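Phosphatidylinositol-specific phospholipase C1 (Streptomyces antibioticus, PDB 3H4X) is a bacterial member of the calcium-dependent phosphoinositide phospholipase C family, a single chain whose parallel strands close into an eight-stranded barrel. Local coordinates at residues L52-A56 against A57-L61; A92-L95 against R96-R100; G178-R182 against A183-G187; Y325-P328 against S329-K332. One frame throughout, in Å; residues are numbered along the deposited sequence. Where two conformers were deposited one is given.

Interaction 1: residues L52-A56 against A57-L61. With EOH (ethanol), chain T.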
loop_
_atom_site.group_PDB
_atom_site.type_symbol
_atom_site.label_atom_id
_atom_site.label_comp_id
_atom_site.label_asym_id
_atom_site.label_seq_id
_atom_site.Cartn_x
_atom_site.Cartn_y
_atom_site.Cartn_z
ATOM N N LEU A 52 -13.180 1.873 -4.050
ATOM C CA LEU A 52 -13.442 1.223 -2.772
ATOM C C LEU A 52 -14.482 0.113 -2.904
ATOM O O LEU A 52 -14.373 -0.931 -2.261
ATOM C CB LEU A 52 -13.857 2.247 -1.719
ATOM C CG LEU A 52 -12.734 3.204 -1.310
ATOM C CD1 LEU A 52 -13.296 4.436 -0.636
ATOM C CD2 LEU A 52 -11.728 2.510 -0.398
ATOM N N ASP A 53 -15.481 0.328 -3.753
ATOM C CA ASP A 53 -16.527 -0.674 -3.950
ATOM C C ASP A 53 -16.145 -1.789 -4.931
ATOM O O ASP A 53 -16.929 -2.710 -5.157
ATOM C CB ASP A 53 -17.841 -0.011 -4.383
ATOM C CG ASP A 53 -18.608 0.583 -3.218
ATOM O OD1 ASP A 53 -18.509 0.045 -2.097
ATOM O OD2 ASP A 53 -19.324 1.583 -3.426
ATOM N N SER A 54 -14.942 -1.723 -5.496
ATOM C CA SER A 54 -14.508 -2.698 -6.494
ATOM C C SER A 54 -14.296 -4.086 -5.911
ATOM O O SER A 54 -14.365 -5.083 -6.632
ATOM C CB SER A 54 -13.202 -2.247 -7.146
ATOM O OG SER A 54 -12.120 -2.339 -6.229
ATOM N N GLY A 55 -14.020 -4.147 -4.613
ATOM C CA GLY A 55 -13.665 -5.408 -3.974
ATOM C C GLY A 55 -12.164 -5.647 -3.884
ATOM O O GLY A 55 -11.723 -6.580 -3.218
ATOM N N ALA A 56 -11.370 -4.810 -4.547
ATOM C CA ALA A 56 -9.916 -4.966 -4.512
ATOM C C ALA A 56 -9.372 -4.895 -3.088
ATOM O O ALA A 56 -9.890 -4.156 -2.248
ATOM C CB ALA A 56 -9.248 -3.918 -5.387
ATOM N N ALA A 57 -8.313 -5.654 -2.831
ATOM C CA ALA A 57 -7.676 -5.682 -1.516
ATOM C C ALA A 57 -6.631 -4.580 -1.352
ATOM O O ALA A 57 -6.241 -4.236 -0.232
ATOM C CB ALA A 57 -7.032 -7.028 -1.299
ATOM N N LEU A 58 -6.158 -4.058 -2.478
ATOM C CA LEU A 58 -5.100 -3.061 -2.487
ATOM C C LEU A 58 -5.451 -2.018 -3.535
ATOM O O LEU A 58 -5.817 -2.361 -4.656
ATOM C CB LEU A 58 -3.750 -3.723 -2.794
ATOM C CG LEU A 58 -2.492 -2.849 -2.894
ATOM C CD1 LEU A 58 -1.249 -3.705 -2.731
ATOM C CD2 LEU A 58 -2.426 -2.073 -4.195
ATOM N N LEU A 59 -5.381 -0.750 -3.144
ATOM C CA LEU A 59 -5.628 0.363 -4.049
ATOM C C LEU A 59 -4.415 1.260 -3.992
ATOM O O LEU A 59 -3.978 1.650 -2.908
ATOM C CB LEU A 59 -6.866 1.148 -3.617
ATOM C CG LEU A 59 -8.176 0.362 -3.586
ATOM C CD1 LEU A 59 -9.274 1.212 -2.979
ATOM C CD2 LEU A 59 -8.569 -0.128 -4.971
ATOM N N GLU A 60 -3.866 1.599 -5.152
ATOM C CA GLU A 60 -2.635 2.369 -5.185
ATOM C C GLU A 60 -2.881 3.836 -5.517
ATOM O O GLU A 60 -3.691 4.165 -6.392
ATOM C CB GLU A 60 -1.667 1.731 -6.167
ATOM C CG GLU A 60 -0.278 2.320 -6.152
ATOM C CD GLU A 60 0.631 1.615 -7.128
ATOM O OE1 GLU A 60 0.164 0.657 -7.785
ATOM O OE2 GLU A 60 1.805 2.013 -7.240
ATOM N N LEU A 61 -2.167 4.699 -4.797
ATOM C CA LEU A 61 -2.265 6.153 -4.917
ATOM C C LEU A 61 -0.886 6.752 -5.133
ATOM O O LEU A 61 0.078 6.338 -4.483
ATOM C CB LEU A 61 -2.814 6.753 -3.622
ATOM C CG LEU A 61 -4.189 6.319 -3.137
ATOM C CD1 LEU A 61 -4.533 7.007 -1.829
ATOM C CD2 LEU A 61 -5.232 6.623 -4.191
HETATM C C1 EOH T . 5.548 -0.195 -7.684
HETATM C C2 EOH T . 6.530 0.274 -8.756
HETATM O O EOH T . 4.198 0.004 -8.049
#
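Leu52, in helix 48-52, reaches forward over the turn to Leu59 in the strand that follows. Its CB starts off away from the strand, but with CG beside the backbone N (chi1 -68°) the branch swings back, and CD2 comes to 3.8 Å from Leu59 CD1, the two side chains crossing at about a right angle. Ser54 tightens the turn from within. Its OG accepts from Ala56 N at 3.1 Å in a nearly straight bond (166°), an ST turn, and gives its own proton to Ala51 O, which leaves the hydroxyl held from two directions. Gly55 then breaks the helical course with a positive phi of 95°, and the chain can turn toward the sheet. Ala56 finishes the bend: its methyl CB lies 3.9 Å from Leu59 CD2, so the two branches of Leu59 are used separately, CD1 for Leu52 and CD2 for Ala56. Farther along, an ethanol bonds Lys127 NZ; its weak bond to Glu60 OE2 rests on one of two modelled conformers and is doubtful. Arg122 NH2 ties the turn down by bonding both Leu52 O and Ala56 O. The apolar contacts of the bend are buried where helix 48-52 hands over to barrel strand 58-64, between parallel strands 31-36 and 124-130, with Leu52 resting on Ile124 and Ala56 on Val36.

Interaction 2: residues A92-L95 against R96-R100. With EOH (ethanol), chain G.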
loop_
_atom_site.group_PDB
_atom_site.type_symbol
_atom_site.label_atom_id
_atom_site.label_comp_id
_atom_site.label_asym_id
_atom_site.label_seq_id
_atom_site.Cartn_x
_atom_site.Cartn_y
_atom_site.Cartn_z
ATOM N N ALA A 92 -21.196 9.560 3.712
ATOM C CA ALA A 92 -21.570 8.576 2.703
ATOM C C ALA A 92 -22.653 9.089 1.753
ATOM O O ALA A 92 -22.684 8.708 0.584
ATOM C CB ALA A 92 -22.004 7.275 3.361
ATOM N N SER A 93 -23.538 9.949 2.255
ATOM C CA SER A 93 -24.635 10.476 1.439
ATOM C C SER A 93 -24.103 11.284 0.261
ATOM O O SER A 93 -24.794 11.466 -0.746
ATOM C CB SER A 93 -25.583 11.343 2.278
ATOM O OG SER A 93 -25.130 12.686 2.354
ATOM N N GLU A 94 -22.868 11.762 0.396
ATOM C CA GLU A 94 -22.252 12.626 -0.604
ATOM C C GLU A 94 -21.359 11.886 -1.594
ATOM O O GLU A 94 -20.825 12.494 -2.515
ATOM C CB GLU A 94 -21.431 13.734 0.064
ATOM C CG GLU A 94 -22.248 14.734 0.861
ATOM C CD GLU A 94 -21.446 15.961 1.260
ATOM O OE1 GLU A 94 -20.209 15.963 1.073
ATOM O OE2 GLU A 94 -22.053 16.930 1.761
ATOM N N LEU A 95 -21.174 10.585 -1.407
ATOM C CA LEU A 95 -20.326 9.842 -2.332
ATOM C C LEU A 95 -20.955 9.823 -3.725
ATOM O O LEU A 95 -22.167 9.624 -3.872
ATOM C CB LEU A 95 -20.054 8.429 -1.819
ATOM C CG LEU A 95 -19.121 8.360 -0.604
ATOM C CD1 LEU A 95 -19.134 6.970 0.003
ATOM C CD2 LEU A 95 -17.701 8.782 -0.968
ATOM N N ARG A 96 -20.126 10.053 -4.738
ATOM C CA ARG A 96 -20.580 10.139 -6.122
ATOM C C ARG A 96 -21.505 11.335 -6.330
ATOM O O ARG A 96 -22.564 11.205 -6.948
ATOM C CB ARG A 96 -21.277 8.846 -6.560
ATOM C CG ARG A 96 -20.434 7.600 -6.374
ATOM C CD ARG A 96 -21.177 6.340 -6.806
ATOM N NE ARG A 96 -20.310 5.185 -6.635
ATOM C CZ ARG A 96 -20.121 4.558 -5.480
ATOM N NH1 ARG A 96 -20.768 4.947 -4.390
ATOM N NH2 ARG A 96 -19.277 3.536 -5.420
ATOM N N THR A 97 -21.113 12.497 -5.810
ATOM C CA THR A 97 -21.905 13.717 -5.991
ATOM C C THR A 97 -21.085 14.972 -6.275
ATOM O O THR A 97 -21.615 15.943 -6.809
ATOM C CB THR A 97 -22.794 14.034 -4.765
ATOM O OG1 THR A 97 -21.978 14.458 -3.663
ATOM C CG2 THR A 97 -23.627 12.826 -4.365
ATOM N N LYS A 98 -19.807 14.970 -5.908
ATOM C CA LYS A 98 -19.018 16.204 -5.918
ATOM C C LYS A 98 -18.029 16.284 -7.072
ATOM O O LYS A 98 -17.770 15.296 -7.754
ATOM C CB LYS A 98 -18.277 16.368 -4.588
ATOM C CG LYS A 98 -19.193 16.398 -3.379
ATOM C CD LYS A 98 -18.413 16.565 -2.086
ATOM C CE LYS A 98 -17.586 17.838 -2.103
ATOM N NZ LYS A 98 -16.830 18.038 -0.837
ATOM N N SER A 99 -17.480 17.475 -7.291
ATOM C CA SER A 99 -16.398 17.631 -8.249
ATOM C C SER A 99 -15.191 16.842 -7.756
ATOM O O SER A 99 -14.989 16.679 -6.555
ATOM C CB SER A 99 -16.035 19.104 -8.433
ATOM O OG SER A 99 -15.583 19.670 -7.220
ATOM N N ARG A 100 -14.398 16.342 -8.691
ATOM C CA ARG A 100 -13.287 15.468 -8.356
ATOM C C ARG A 100 -11.971 16.251 -8.349
ATOM O O ARG A 100 -11.965 17.436 -8.016
ATOM C CB ARG A 100 -13.283 14.263 -9.302
ATOM C CG ARG A 100 -14.547 13.409 -9.154
ATOM C CD ARG A 100 -14.735 12.448 -10.312
ATOM N NE ARG A 100 -15.014 13.154 -11.559
ATOM C CZ ARG A 100 -15.051 12.570 -12.751
ATOM N NH1 ARG A 100 -14.832 11.268 -12.860
ATOM N NH2 ARG A 100 -15.308 13.288 -13.838
HETATM C C1 EOH G . -13.964 16.927 -11.990
HETATM C C2 EOH G . -13.388 16.236 -13.220
HETATM O O EOH G . -15.145 16.303 -11.540
HETATM O O HOH W 1 -18.726 18.015 1.301
HETATM O O HOH W 2 -23.148 6.598 -3.993
#
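Glu94 and Thr97 close a tight turn in the long surface loop between strand 73-74 and helix 104-117, just where a short 3-10 segment, 92-94, runs out. Thr97 OG1 donates to Glu94 O at 2.6 Å, arriving well off the C=O line (122° at the oxygen) and tilted from the carbonyl plane. Tucking OG1 between the backbone N and the carbonyl carbon of Thr97 (chi1 71°) is what lets the hydroxyl face back across the turn. Glu94 and Lys98 also approach each other, but as charges they stay apart, OE1 of Glu94 lying 4.4 Å from NZ of Lys98. A water fills in between, donating to Glu94 OE1 at 2.5 Å and accepting from Lys98 NZ at 2.9 Å; Ala90 N also bonds Glu94 OE1, and Gly88 O bonds Lys98 NZ. A second water joins Leu95 O to the guanidinium of Arg96, meeting NH1 in plane at 2.9 Å, while NE and NH2 of that group make salt bridges to Asp50 and Asp53. Beyond the turn an ethanol oxygen is pinched by Arg100, which donates from both N (2.9 Å) and NE (3.2 Å, 168°). The carboxylate of Glu87 collects the backbone N atoms of Arg96, Thr97 and Lys98, probably fixing the curve of the loop. Leu95 packs on Trp114 of helix 104-117, and both it and Arg96 touch Ala49 of helix 48-52, so the loop lies against two helices.

Interaction 3: residues G178-R182 against A183-G187. With EOH (ethanol), chain U.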
loop_
_atom_site.group_PDB
_atom_site.type_symbol
_atom_site.label_atom_id
_atom_site.label_comp_id
_atom_site.label_asym_id
_atom_site.label_seq_id
_atom_site.Cartn_x
_atom_site.Cartn_y
_atom_site.Cartn_z
ATOM N N GLY A 178 3.019 -13.179 13.761
ATOM C CA GLY A 178 2.280 -12.938 12.526
ATOM C C GLY A 178 1.255 -11.818 12.605
ATOM O O GLY A 178 1.278 -10.993 13.519
ATOM N N TRP A 179 0.351 -11.803 11.631
ATOM C CA TRP A 179 -0.679 -10.771 11.510
ATOM C C TRP A 179 -1.996 -11.263 12.090
ATOM O O TRP A 179 -2.217 -12.463 12.200
ATOM C CB TRP A 179 -0.904 -10.426 10.035
ATOM C CG TRP A 179 0.279 -9.811 9.368
ATOM C CD1 TRP A 179 1.353 -10.468 8.849
ATOM C CD2 TRP A 179 0.508 -8.416 9.140
ATOM N NE1 TRP A 179 2.239 -9.568 8.309
ATOM C CE2 TRP A 179 1.745 -8.301 8.482
ATOM C CE3 TRP A 179 -0.213 -7.254 9.428
ATOM C CZ2 TRP A 179 2.281 -7.070 8.111
ATOM C CZ3 TRP A 179 0.321 -6.032 9.060
ATOM C CH2 TRP A 179 1.555 -5.951 8.411
ATOM N N PRO A 180 -2.894 -10.335 12.445
ATOM C CA PRO A 180 -4.222 -10.771 12.854
ATOM C C PRO A 180 -4.963 -11.485 11.727
ATOM O O PRO A 180 -4.615 -11.339 10.549
ATOM C CB PRO A 180 -4.933 -9.458 13.200
ATOM C CG PRO A 180 -3.831 -8.491 13.485
ATOM C CD PRO A 180 -2.741 -8.874 12.535
ATOM N N SER A 181 -5.981 -12.255 12.096
ATOM C CA SER A 181 -6.834 -12.898 11.111
ATOM C C SER A 181 -7.495 -11.843 10.230
ATOM O O SER A 181 -7.701 -10.700 10.645
ATOM C CB SER A 181 -7.902 -13.751 11.798
ATOM O OG SER A 181 -8.942 -12.942 12.310
ATOM N N ARG A 182 -7.828 -12.233 9.005
ATOM C CA ARG A 182 -8.533 -11.336 8.105
ATOM C C ARG A 182 -9.860 -10.892 8.720
ATOM O O ARG A 182 -10.253 -9.733 8.593
ATOM C CB ARG A 182 -8.763 -12.008 6.754
ATOM C CG ARG A 182 -7.482 -12.382 6.028
ATOM C CD ARG A 182 -7.778 -12.847 4.614
ATOM N NE ARG A 182 -8.464 -11.798 3.872
ATOM C CZ ARG A 182 -7.847 -10.789 3.265
ATOM N NH1 ARG A 182 -6.523 -10.703 3.294
ATOM N NH2 ARG A 182 -8.553 -9.867 2.628
ATOM N N ALA A 183 -10.541 -11.808 9.402
ATOM C CA ALA A 183 -11.800 -11.486 10.073
ATOM C C ALA A 183 -11.610 -10.369 11.098
ATOM O O ALA A 183 -12.425 -9.454 11.205
ATOM C CB ALA A 183 -12.380 -12.729 10.739
ATOM N N ASP A 184 -10.515 -10.442 11.845
ATOM C CA ASP A 184 -10.227 -9.456 12.876
ATOM C C ASP A 184 -9.918 -8.076 12.297
ATOM O O ASP A 184 -10.090 -7.063 12.974
ATOM C CB ASP A 184 -9.070 -9.929 13.758
ATOM C CG ASP A 184 -9.504 -10.961 14.780
ATOM O OD1 ASP A 184 -10.381 -10.641 15.608
ATOM O OD2 ASP A 184 -8.976 -12.092 14.754
ATOM N N LEU A 185 -9.463 -8.044 11.046
ATOM C CA LEU A 185 -9.116 -6.793 10.377
ATOM C C LEU A 185 -10.290 -6.171 9.618
ATOM O O LEU A 185 -10.111 -5.208 8.870
ATOM C CB LEU A 185 -7.925 -7.013 9.444
ATOM C CG LEU A 185 -6.598 -7.188 10.186
ATOM C CD1 LEU A 185 -5.561 -7.853 9.298
ATOM C CD2 LEU A 185 -6.092 -5.852 10.717
ATOM N N ALA A 186 -11.489 -6.711 9.817
ATOM C CA ALA A 186 -12.684 -6.119 9.234
ATOM C C ALA A 186 -12.789 -4.660 9.662
ATOM O O ALA A 186 -12.538 -4.323 10.816
ATOM C CB ALA A 186 -13.927 -6.891 9.662
ATOM N N GLY A 187 -13.144 -3.794 8.720
ATOM C CA GLY A 187 -13.297 -2.378 9.008
ATOM C C GLY A 187 -11.990 -1.624 9.195
ATOM O O GLY A 187 -11.987 -0.538 9.770
HETATM C C1 EOH U . -14.788 -10.546 9.744
HETATM C C2 EOH U . -15.536 -10.033 8.519
HETATM O O EOH U . -15.195 -9.899 10.929
#
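Asp184 turns its side chain back over Ser181, three residues earlier, and CB, CG and OD2 each come close to it. CB lies 3.3 Å from Ser181 OG and also touches the ring of Pro180, whose CB is 4.2 Å off. With CG set beside the backbone N (chi1 -78°), the carboxylate is held over the serine, CG itself being 3.2 Å from Ser181 OG. At the tip OD2 accepts from Ser181 OG at 2.6 Å, a short bond that reaches the oxygen from above the carboxylate plane, 44° out of it. The same hydroxyl accepts from Asp184 N at 3.0 Å, so Ser181 OG is gripped by backbone and side chain of one residue, which probably holds its rotation. Underneath, the backbone winds into a single turn: Leu185 N gives weak bonds to both Ser181 O and Arg182 O. Leu185 points back toward the start of the turn, its CG 4.1 Å from Pro180 CB. On the outer side the ethanol O donates to Ala183 O at 2.8 Å. The turn sits on the surface in the connection from helix 170-177 to barrel strand 189-195. Pro180 and Leu185 both lean on Tyr158, Leu185 also on Tyr28, and backbone bonds from Pro180 to Tyr28 and from Arg182 to Thr26 fasten it to the N-terminal residues that lead into strand 31-36.

Interaction 4: residues Y325-P328 against S329-K332; sequences YPLP and SVLK. With EOH (ethanol), chain R.
Leu327 O is taken by two backbone N-H groups: Leu331 N at 3.0 Å, a straight bond (160°) received in the carbonyl plane, and Val330 N at 2.9 Å, a weak one with a poor angle. The next carbonyl is shared as well. Pro328 O receives Lys332 N at 3.1 Å and, weakly, the ammonium of the same lysine, NZ at 3.3 Å. The lysine chain runs out straight as far as CE and then bends at its last torsion (chi4 57°), which brings NZ back beside Pro328 CB, 3.4 Å away; NZ also bonds Ser54 O, so the ammonium joins this turn to the loop after helix 48-52. Apolar contacts fill the other flanks. Leu327 CB lies 3.9 Å from Val330 CG2, the branch of the valine beside its backbone N, and Leu331 CD1 reaches back to 4.1 Å from Tyr325 CA. Within the first segment Pro326 CD covers one face of the Tyr325 ring, toward its rim, and an ethanol lies at the ring edge, its O donating to Tyr325 O at 2.8 Å. Ser329 OG bonds Glu302 of helix 302-314, which also covers Val330, while Leu331 faces Val34 and Val36 of strand 31-36. This is the N-terminal start of a short helix: Leu327 at the N-cap contributes its carbonyl to the first turn, and Pro328 fills the first helical position, where a residue without an N-H costs no helical hydrogen bond.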
loop_
_atom_site.group_PDB
_atom_site.type_symbol
_atom_site.label_atom_id
_atom_site.label_comp_id
_atom_site.label_asym_id
_atom_site.label_seq_id
_atom_site.Cartn_x
_atom_site.Cartn_y
_atom_site.Cartn_z
ATOM N N TYR A 325 -9.434 -3.363 -13.519
ATOM C CA TYR A 325 -10.690 -2.770 -13.072
ATOM C C TYR A 325 -11.941 -3.331 -13.780
ATOM O O TYR A 325 -13.024 -3.326 -13.198
ATOM C CB TYR A 325 -10.638 -1.236 -13.132
ATOM C CG TYR A 325 -10.504 -0.664 -14.525
ATOM C CD1 TYR A 325 -11.627 -0.387 -15.292
ATOM C CD2 TYR A 325 -9.257 -0.390 -15.070
ATOM C CE1 TYR A 325 -11.512 0.138 -16.566
ATOM C CE2 TYR A 325 -9.133 0.134 -16.344
ATOM C CZ TYR A 325 -10.265 0.396 -17.085
ATOM O OH TYR A 325 -10.151 0.917 -18.354
ATOM N N PRO A 326 -11.801 -3.827 -15.026
ATOM C CA PRO A 326 -12.975 -4.416 -15.679
ATOM C C PRO A 326 -13.395 -5.757 -15.082
ATOM O O PRO A 326 -14.429 -6.305 -15.468
ATOM C CB PRO A 326 -12.507 -4.622 -17.126
ATOM C CG PRO A 326 -11.377 -3.681 -17.310
ATOM C CD PRO A 326 -10.684 -3.661 -15.971
ATOM N N LEU A 327 -12.609 -6.280 -14.145
ATOM C CA LEU A 327 -12.865 -7.609 -13.597
ATOM C C LEU A 327 -13.027 -7.615 -12.076
ATOM O O LEU A 327 -12.210 -8.196 -11.367
ATOM C CB LEU A 327 -11.737 -8.567 -13.992
ATOM C CG LEU A 327 -11.446 -8.739 -15.485
ATOM C CD1 LEU A 327 -10.150 -9.512 -15.682
ATOM C CD2 LEU A 327 -12.604 -9.430 -16.190
ATOM N N PRO A 328 -14.091 -6.976 -11.567
ATOM C CA PRO A 328 -14.277 -6.914 -10.116
ATOM C C PRO A 328 -14.351 -8.291 -9.455
ATOM O O PRO A 328 -13.964 -8.442 -8.297
ATOM C CB PRO A 328 -15.603 -6.156 -9.953
ATOM C CG PRO A 328 -16.258 -6.209 -11.300
ATOM C CD PRO A 328 -15.151 -6.264 -12.298
ATOM N N SER A 329 -14.840 -9.291 -10.182
ATOM C CA SER A 329 -14.902 -10.643 -9.644
ATOM C C SER A 329 -13.498 -11.140 -9.310
ATOM O O SER A 329 -13.283 -11.789 -8.284
ATOM C CB SER A 329 -15.582 -11.592 -10.637
ATOM O OG SER A 329 -14.733 -11.876 -11.735
ATOM N N VAL A 330 -12.544 -10.830 -10.182
ATOM C CA VAL A 330 -11.151 -11.182 -9.948
ATOM C C VAL A 330 -10.568 -10.334 -8.817
ATOM O O VAL A 330 -9.855 -10.842 -7.953
ATOM C CB VAL A 330 -10.302 -11.012 -11.224
ATOM C CG1 VAL A 330 -8.826 -11.234 -10.922
ATOM C CG2 VAL A 330 -10.781 -11.970 -12.309
ATOM N N LEU A 331 -10.894 -9.045 -8.809
ATOM C CA LEU A 331 -10.371 -8.144 -7.782
ATOM C C LEU A 331 -10.732 -8.583 -6.366
ATOM O O LEU A 331 -9.984 -8.311 -5.426
ATOM C CB LEU A 331 -10.846 -6.711 -8.017
ATOM C CG LEU A 331 -10.381 -6.096 -9.334
ATOM C CD1 LEU A 331 -10.888 -4.669 -9.448
ATOM C CD2 LEU A 331 -8.870 -6.148 -9.455
ATOM N N LYS A 332 -11.870 -9.258 -6.213
ATOM C CA LYS A 332 -12.336 -9.681 -4.894
ATOM C C LYS A 332 -11.710 -10.994 -4.433
ATOM O O LYS A 332 -11.948 -11.438 -3.312
ATOM C CB LYS A 332 -13.860 -9.833 -4.882
ATOM C CG LYS A 332 -14.629 -8.564 -5.150
ATOM C CD LYS A 332 -16.122 -8.838 -5.200
ATOM C CE LYS A 332 -16.895 -7.564 -5.476
ATOM N NZ LYS A 332 -16.432 -6.932 -6.732
HETATM C C1 EOH R . -15.397 -0.966 -15.396
HETATM C C2 EOH R . -15.130 -1.846 -16.611
HETATM O O EOH R . -14.975 -1.578 -14.198
#

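From the N terminus, the four contacts follow in series, each closing a short turn of its own; none nests in or crosses another. Interaction 1 leads helix 48-52 into barrel strand 58-64. Interaction 2 shapes the outlying loop before helix 104-117 and comes back to interaction 1 through the salt bridge of Arg96 with Asp53. Interaction 3 bends the chain into strand 189-195 and touches none of the others, its centre about 17 Å from that of interaction 1. Interaction 4 starts the short helix 328-331 near the C terminus and returns to interaction 1, where Lys332 meets Ser54 and Gly55. Residues 52-56 thus connect an early surface loop with the chain's last helix.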